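Local coordinates for protein GH127 beta-L-arabinofuranoside (Geobacillus stearothermophilus, PDB 4QK0) that probably hydrolyses beta-L-arabinofuranosides, releasing L-arabinose from arabinose-containing sugars as a glycoside hydrolase of family 127, at residues A[14-20]-A[442-448]; A[87-91]-A[422-426]; A[436-440]-A[512-516]. All coordinates share one frame; numbering follows the deposited sequence.

Contact 1 of 3, residues A[14-20]-A[442-448]; sequences TNVNLKD and VGSDIQT
N15 and N17 pair with Q447 and D445 through backbone hydrogen bonds between two antiparallel strands. Strands 15-18 and 444-448 run 4.7 Å apart at their closest, at 168°. Q447 N reaches N15 O at 3.0 Å, nearly in line with the carbonyl; the return bond from N15 N to Q447 O is weak. N17 and D445 exchange two good bonds, N17 N to D445 O and D445 N to N17 O. K19 N then bonds G443 O at 2.9 Å, but from above the carbonyl plane, as the strand ends. A CB on G443 would run into K19 O.

V16 with I446 and L18 with S444 are the non-hydrogen-bonded pairs. This is an edge pairing: 15-18 is an outermost strand of a seven-stranded antiparallel sheet within the chain, and 444-450 is the next one in. The N-terminal strand thus joins the sheet of the middle domain before the chain enters helix 22-42. D20 caps the backbone N atoms of W23 and K24 there.

Polar side chains meet on the face of N17 and D445. N17 ND2 donates to the syn lone pair of D445 OD1 at 3.2 Å, with amide and carboxylate planes almost perpendicular. D445 CG sits between its backbone N and carbonyl carbon (chi1 55°), which turns the carboxylate back over N17 and K19. The K19 chain bends past OD2; NZ remains 4.5 Å from D445 OD2, too far for a salt bridge, and makes a weak hydrogen bond to Q459 O on strand 453-461.

Apolar contacts lie on the other face. V16 CG2 meets I446 CD1 at 4.0 Å, and T14 CG2 touches the same methyl. L18 CD2 presses on V442 CG1 at 3.4 Å, a tight fit beside W23.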
# COMPACT_ATOMS: atom_id res chain seq x y z
N THR A 14 12.60 -8.39 46.59
CA THR A 14 11.69 -8.93 45.53
C THR A 14 12.41 -9.97 44.64
O THR A 14 13.12 -9.64 43.69
CB THR A 14 11.03 -7.79 44.69
OG1 THR A 14 9.93 -7.21 45.45
CG2 THR A 14 10.50 -8.28 43.31
N ASN A 15 12.23 -11.23 44.99
CA ASN A 15 12.54 -12.29 44.06
C ASN A 15 11.25 -12.96 43.56
O ASN A 15 10.38 -13.32 44.38
CB ASN A 15 13.45 -13.33 44.68
CG ASN A 15 14.09 -14.20 43.62
OD1 ASN A 15 14.80 -13.69 42.74
ND2 ASN A 15 13.82 -15.50 43.66
N VAL A 16 11.16 -13.13 42.24
CA VAL A 16 9.99 -13.73 41.58
C VAL A 16 10.39 -15.00 40.88
O VAL A 16 11.30 -14.97 40.11
CB VAL A 16 9.40 -12.78 40.52
CG1 VAL A 16 8.23 -13.39 39.81
CG2 VAL A 16 8.99 -11.46 41.16
N ASN A 17 9.71 -16.12 41.15
CA ASN A 17 9.91 -17.36 40.42
C ASN A 17 8.72 -17.67 39.59
O ASN A 17 7.57 -17.72 40.07
CB ASN A 17 10.14 -18.56 41.35
CG ASN A 17 11.30 -18.35 42.27
OD1 ASN A 17 12.38 -17.92 41.86
ND2 ASN A 17 11.08 -18.58 43.55
N LEU A 18 8.99 -17.94 38.33
CA LEU A 18 7.94 -18.42 37.46
C LEU A 18 7.58 -19.86 37.76
O LEU A 18 8.46 -20.66 37.91
CB LEU A 18 8.42 -18.40 36.05
CG LEU A 18 7.98 -17.28 35.17
CD1 LEU A 18 8.52 -17.68 33.83
CD2 LEU A 18 6.48 -17.14 35.07
N LYS A 19 6.31 -20.20 37.82
CA LYS A 19 5.91 -21.57 38.02
C LYS A 19 4.74 -21.86 37.08
O LYS A 19 3.69 -22.29 37.51
CB LYS A 19 5.40 -21.81 39.47
CG LYS A 19 6.34 -21.73 40.67
CD LYS A 19 5.60 -22.20 42.01
CE LYS A 19 4.31 -21.45 42.53
NZ LYS A 19 3.04 -21.57 41.74
N ASP A 20 4.86 -21.57 35.81
CA ASP A 20 3.69 -21.74 34.95
C ASP A 20 4.05 -22.68 33.81
O ASP A 20 5.06 -23.34 33.87
CB ASP A 20 3.18 -20.37 34.46
CG ASP A 20 3.89 -19.89 33.24
OD1 ASP A 20 5.08 -20.29 33.07
OD2 ASP A 20 3.24 -19.14 32.46
N VAL A 442 -0.18 -15.10 36.05
CA VAL A 442 0.87 -15.98 35.59
C VAL A 442 1.22 -16.81 36.80
O VAL A 442 1.51 -16.25 37.86
CB VAL A 442 2.14 -15.20 35.22
CG1 VAL A 442 3.24 -16.17 34.81
CG2 VAL A 442 1.88 -14.23 34.08
N GLY A 443 1.17 -18.12 36.64
CA GLY A 443 1.61 -19.07 37.66
C GLY A 443 3.01 -18.68 38.12
O GLY A 443 3.93 -18.64 37.33
N SER A 444 3.14 -18.34 39.40
CA SER A 444 4.38 -17.78 39.93
C SER A 444 4.34 -17.58 41.44
O SER A 444 3.28 -17.69 42.06
CB SER A 444 4.62 -16.41 39.33
OG SER A 444 3.52 -15.56 39.63
N ASP A 445 5.50 -17.29 42.01
CA ASP A 445 5.53 -16.79 43.36
C ASP A 445 6.54 -15.69 43.57
O ASP A 445 7.49 -15.49 42.79
CB ASP A 445 5.65 -17.90 44.40
CG ASP A 445 6.81 -18.79 44.16
OD1 ASP A 445 7.93 -18.27 44.15
OD2 ASP A 445 6.58 -20.00 43.98
N ILE A 446 6.24 -14.90 44.59
CA ILE A 446 7.05 -13.75 44.92
C ILE A 446 7.26 -13.70 46.41
O ILE A 446 6.37 -13.99 47.20
CB ILE A 446 6.45 -12.44 44.42
CG1 ILE A 446 7.32 -11.28 44.86
CG2 ILE A 446 5.01 -12.28 44.89
CD1 ILE A 446 6.95 -9.96 44.24
N GLN A 447 8.49 -13.38 46.76
CA GLN A 447 8.94 -13.22 48.12
C GLN A 447 9.28 -11.74 48.24
O GLN A 447 10.18 -11.27 47.59
CB GLN A 447 10.19 -14.08 48.34
CG GLN A 447 10.89 -13.83 49.67
CD GLN A 447 10.01 -14.20 50.83
OE1 GLN A 447 9.63 -13.34 51.63
NE2 GLN A 447 9.63 -15.49 50.91
N THR A 448 8.56 -11.00 49.06
CA THR A 448 8.72 -9.55 49.06
C THR A 448 8.62 -9.04 50.49
O THR A 448 8.44 -9.82 51.42
CB THR A 448 7.67 -8.93 48.11
OG1 THR A 448 7.81 -7.50 48.01
CG2 THR A 448 6.27 -9.25 48.55

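Contact 2 of 3, residues A[87-91]-A[422-426]; sequences AYLLE and ASIGH
S423 lays its CB over one face of the Y88 ring, 3.6 Å from the centroid and 15° off the ring normal. This CH-pi contact is the tightly packed part. Y88 CG lies anti to its own carbonyl carbon (chi1 -58°), and the ring reaches from helix 76-92 across the turn after helix 413-422. Nearer the helix, Y88 CB meets A422 CB at 3.7 Å. L89 CD2 approaches the same methyl at 4.0 Å. Helix 140-158 adds A153 against Y88. S423 OG bonds back to the carbonyls of R419 and L420, and Y88 OH bonds E84.

The looser side holds E91 and H426, which face each other at the partly exposed rim. The H426 ring meets Y88 obliquely, with planes at 80° and centroids 5.3 Å apart. An alanine in place of Y88 would remove the ring and would probably leave S423 CB without its aromatic face, open a gap beside H426 and take the hydroxyl partner from E84.

One water joins the backbones, donating to Y88 O at 3.0 Å and to A422 O at 2.6 Å. The contact therefore relies on carbon packing in its buried part, with the water giving two carbonyl oxygens the donor that neither segment supplies to the other.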
# COMPACT_ATOMS: atom_id res chain seq x y z
N ALA A 87 21.93 -11.84 31.39
CA ALA A 87 21.67 -11.37 32.77
C ALA A 87 20.38 -11.85 33.33
O ALA A 87 20.34 -12.43 34.44
CB ALA A 87 21.72 -9.86 32.83
N TYR A 88 19.29 -11.68 32.57
CA TYR A 88 17.99 -12.11 33.07
C TYR A 88 17.91 -13.61 33.15
O TYR A 88 17.23 -14.16 34.04
CB TYR A 88 16.82 -11.58 32.22
CG TYR A 88 16.78 -10.07 32.11
CD1 TYR A 88 16.95 -9.26 33.22
CD2 TYR A 88 16.55 -9.45 30.90
CE1 TYR A 88 16.89 -7.87 33.13
CE2 TYR A 88 16.51 -8.07 30.79
CZ TYR A 88 16.67 -7.28 31.91
OH TYR A 88 16.65 -5.92 31.79
N LEU A 89 18.56 -14.30 32.22
CA LEU A 89 18.55 -15.76 32.28
C LEU A 89 19.23 -16.27 33.55
O LEU A 89 18.76 -17.23 34.19
CB LEU A 89 19.21 -16.36 31.05
CG LEU A 89 18.31 -16.26 29.82
CD1 LEU A 89 19.09 -16.74 28.60
CD2 LEU A 89 17.06 -17.06 29.93
N LEU A 90 20.34 -15.63 33.90
CA LEU A 90 21.08 -15.99 35.09
C LEU A 90 20.36 -15.72 36.39
O LEU A 90 20.69 -16.35 37.37
CB LEU A 90 22.43 -15.28 35.12
CG LEU A 90 23.40 -15.64 34.00
CD1 LEU A 90 24.64 -14.79 34.03
CD2 LEU A 90 23.79 -17.12 34.04
N GLU A 91 19.40 -14.79 36.43
CA GLU A 91 18.55 -14.60 37.61
C GLU A 91 17.68 -15.81 37.88
O GLU A 91 17.27 -16.01 39.01
CB GLU A 91 17.58 -13.43 37.44
CG GLU A 91 18.18 -12.05 37.57
CD GLU A 91 17.14 -10.93 37.60
OE1 GLU A 91 16.06 -11.08 36.98
OE2 GLU A 91 17.40 -9.88 38.25
N ALA A 422 12.86 -13.20 28.80
CA ALA A 422 13.69 -13.66 29.92
C ALA A 422 13.42 -12.86 31.20
O ALA A 422 13.65 -13.35 32.29
CB ALA A 422 15.17 -13.59 29.57
N SER A 423 12.92 -11.63 31.04
CA SER A 423 12.63 -10.79 32.18
C SER A 423 11.15 -10.72 32.49
O SER A 423 10.72 -9.81 33.17
CB SER A 423 13.20 -9.37 31.93
OG SER A 423 12.58 -8.77 30.81
N ILE A 424 10.36 -11.64 31.95
CA ILE A 424 8.94 -11.55 32.11
C ILE A 424 8.55 -11.45 33.59
O ILE A 424 7.56 -10.80 33.95
CB ILE A 424 8.20 -12.72 31.41
CG1 ILE A 424 6.69 -12.61 31.52
CG2 ILE A 424 8.56 -14.04 31.99
CD1 ILE A 424 6.14 -11.49 30.68
N GLY A 425 9.32 -12.10 34.44
CA GLY A 425 9.06 -12.11 35.87
C GLY A 425 9.02 -10.74 36.49
O GLY A 425 8.28 -10.52 37.44
N HIS A 426 9.75 -9.80 35.91
CA HIS A 426 9.81 -8.43 36.41
C HIS A 426 8.52 -7.65 36.13
O HIS A 426 8.38 -6.57 36.64
CB HIS A 426 10.88 -7.63 35.72
CG HIS A 426 12.27 -8.12 35.91
ND1 HIS A 426 12.53 -9.43 36.24
CD2 HIS A 426 13.47 -7.52 35.75
CE1 HIS A 426 13.84 -9.60 36.31
NE2 HIS A 426 14.43 -8.46 36.02
O HOH W 1 14.90 -15.62 32.84

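Contact 3 of 3, residues A[436-440]-A[512-516]; sequences LFVHL and GYAYI
Strands 436-438 and 513-516 pass 8.8 Å apart at 143°, too far for direct backbone pairing, and F437 and Y513 are the nearest residues by CA. Side chains bridge the distance. F437 turns the edge of its ring toward the face of Y513, a T-shaped pair with planes at 88° and centroids 5.6 Å apart. The closest atoms are F437 CD1 and Y513 CD2, at 3.9 Å. The next corner of the F437 ring, CE1, meets CE2 of Y515 at 3.7 Å; these two rings are also steeply inclined but pack obliquely.

The Y513 hydroxyl reaches further, to H439. Y513 OH and H439 ND1 share a short hydrogen bond of 2.6 Å, with OH near the imidazole plane. Either atom could be the donor. The bond ties the end of the tyrosine to the segment just past strand 436-438 and restrains both rings.

M352, from a loop of the catalytic region, touches all four aromatic residues. Strand 479-486 pairs with both strands and lies between them. F437, H439, Y513 and Y515 form an aromatic cluster on one face of this mixed beta-sheet of the middle domain.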
# COMPACT_ATOMS: atom_id res chain seq x y z
N LEU A 436 0.99 -4.20 47.49
CA LEU A 436 1.55 -5.15 46.52
C LEU A 436 0.52 -5.31 45.36
O LEU A 436 -0.64 -5.68 45.59
CB LEU A 436 1.86 -6.47 47.18
CG LEU A 436 2.75 -7.51 46.47
CD1 LEU A 436 1.93 -8.57 45.82
CD2 LEU A 436 3.72 -6.94 45.46
N PHE A 437 0.94 -4.93 44.15
CA PHE A 437 0.08 -4.96 42.93
C PHE A 437 0.37 -6.20 42.10
O PHE A 437 1.53 -6.54 41.93
CB PHE A 437 0.30 -3.73 42.05
CG PHE A 437 -0.19 -2.46 42.67
CD1 PHE A 437 -1.50 -2.12 42.60
CD2 PHE A 437 0.67 -1.66 43.39
CE1 PHE A 437 -1.97 -0.98 43.21
CE2 PHE A 437 0.23 -0.49 43.99
CZ PHE A 437 -1.10 -0.16 43.91
N VAL A 438 -0.69 -6.89 41.69
CA VAL A 438 -0.62 -7.99 40.73
C VAL A 438 -1.09 -7.46 39.36
O VAL A 438 -2.27 -7.11 39.20
CB VAL A 438 -1.48 -9.17 41.17
CG1 VAL A 438 -1.24 -10.38 40.27
CG2 VAL A 438 -1.10 -9.57 42.59
N HIS A 439 -0.16 -7.34 38.42
CA HIS A 439 -0.49 -6.85 37.07
C HIS A 439 -0.89 -7.99 36.13
O HIS A 439 -1.89 -7.88 35.42
CB HIS A 439 0.70 -6.20 36.42
CG HIS A 439 1.20 -5.01 37.12
ND1 HIS A 439 0.36 -4.10 37.73
CD2 HIS A 439 2.45 -4.57 37.33
CE1 HIS A 439 1.08 -3.15 38.28
NE2 HIS A 439 2.36 -3.41 38.04
N LEU A 440 -0.11 -9.08 36.15
CA LEU A 440 -0.32 -10.22 35.23
C LEU A 440 -0.67 -11.49 35.99
O LEU A 440 -0.25 -11.70 37.17
CB LEU A 440 0.94 -10.46 34.43
CG LEU A 440 1.51 -9.25 33.64
CD1 LEU A 440 2.79 -9.58 32.93
CD2 LEU A 440 0.52 -8.75 32.64
N GLY A 512 -9.39 0.30 37.53
CA GLY A 512 -9.10 -1.06 37.10
C GLY A 512 -8.31 -1.93 38.04
O GLY A 512 -7.96 -3.04 37.66
N TYR A 513 -8.08 -1.49 39.27
CA TYR A 513 -7.43 -2.34 40.31
C TYR A 513 -8.38 -2.48 41.49
O TYR A 513 -8.92 -1.50 41.96
CB TYR A 513 -6.08 -1.78 40.78
CG TYR A 513 -4.96 -2.10 39.84
CD1 TYR A 513 -4.74 -1.32 38.70
CD2 TYR A 513 -4.16 -3.23 40.03
CE1 TYR A 513 -3.72 -1.60 37.81
CE2 TYR A 513 -3.17 -3.56 39.11
CZ TYR A 513 -2.97 -2.74 37.99
OH TYR A 513 -1.96 -3.02 37.10
N ALA A 514 -8.59 -3.71 41.95
CA ALA A 514 -9.33 -3.94 43.21
C ALA A 514 -8.32 -3.85 44.40
O ALA A 514 -7.33 -4.60 44.43
CB ALA A 514 -9.99 -5.31 43.19
N TYR A 515 -8.56 -2.91 45.30
CA TYR A 515 -7.70 -2.72 46.46
C TYR A 515 -8.25 -3.48 47.66
O TYR A 515 -9.27 -3.12 48.23
CB TYR A 515 -7.59 -1.26 46.78
CG TYR A 515 -6.79 -0.53 45.77
CD1 TYR A 515 -7.34 -0.17 44.54
CD2 TYR A 515 -5.47 -0.15 46.03
CE1 TYR A 515 -6.60 0.55 43.61
CE2 TYR A 515 -4.74 0.56 45.12
CZ TYR A 515 -5.32 0.89 43.90
OH TYR A 515 -4.60 1.58 43.00
N ILE A 516 -7.59 -4.58 47.99
CA ILE A 516 -7.98 -5.39 49.12
C ILE A 516 -7.05 -5.21 50.34
O ILE A 516 -5.92 -5.74 50.38
CB ILE A 516 -8.02 -6.85 48.73
CG1 ILE A 516 -8.91 -7.00 47.49
CG2 ILE A 516 -8.54 -7.69 49.92
CD1 ILE A 516 -9.02 -8.42 47.03

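Overall arrangement
Contact 2 is nested along the chain inside the long loop closed by contact 1, and contact 3 opens after contact 2 closes. Contacts 1 and 3 alternate: 436-440 falls between 14-20 and 442-448, and 512-516 follows both. A short connection leads from strand 436-438 to strand 444-450, in a different sheet; the contact centres lie about 15 Å apart. Contacts 1 and 2 have centres about 12 Å apart and touch directly, V16 and L18 packing on G425 and I424. Helix 22-42 borders both. Contacts 2 and 3 are about 22 Å apart by centres. Only contact 1 joins the catalytic and middle domains; contact 2 packs within the helical part, contact 3 within the beta part.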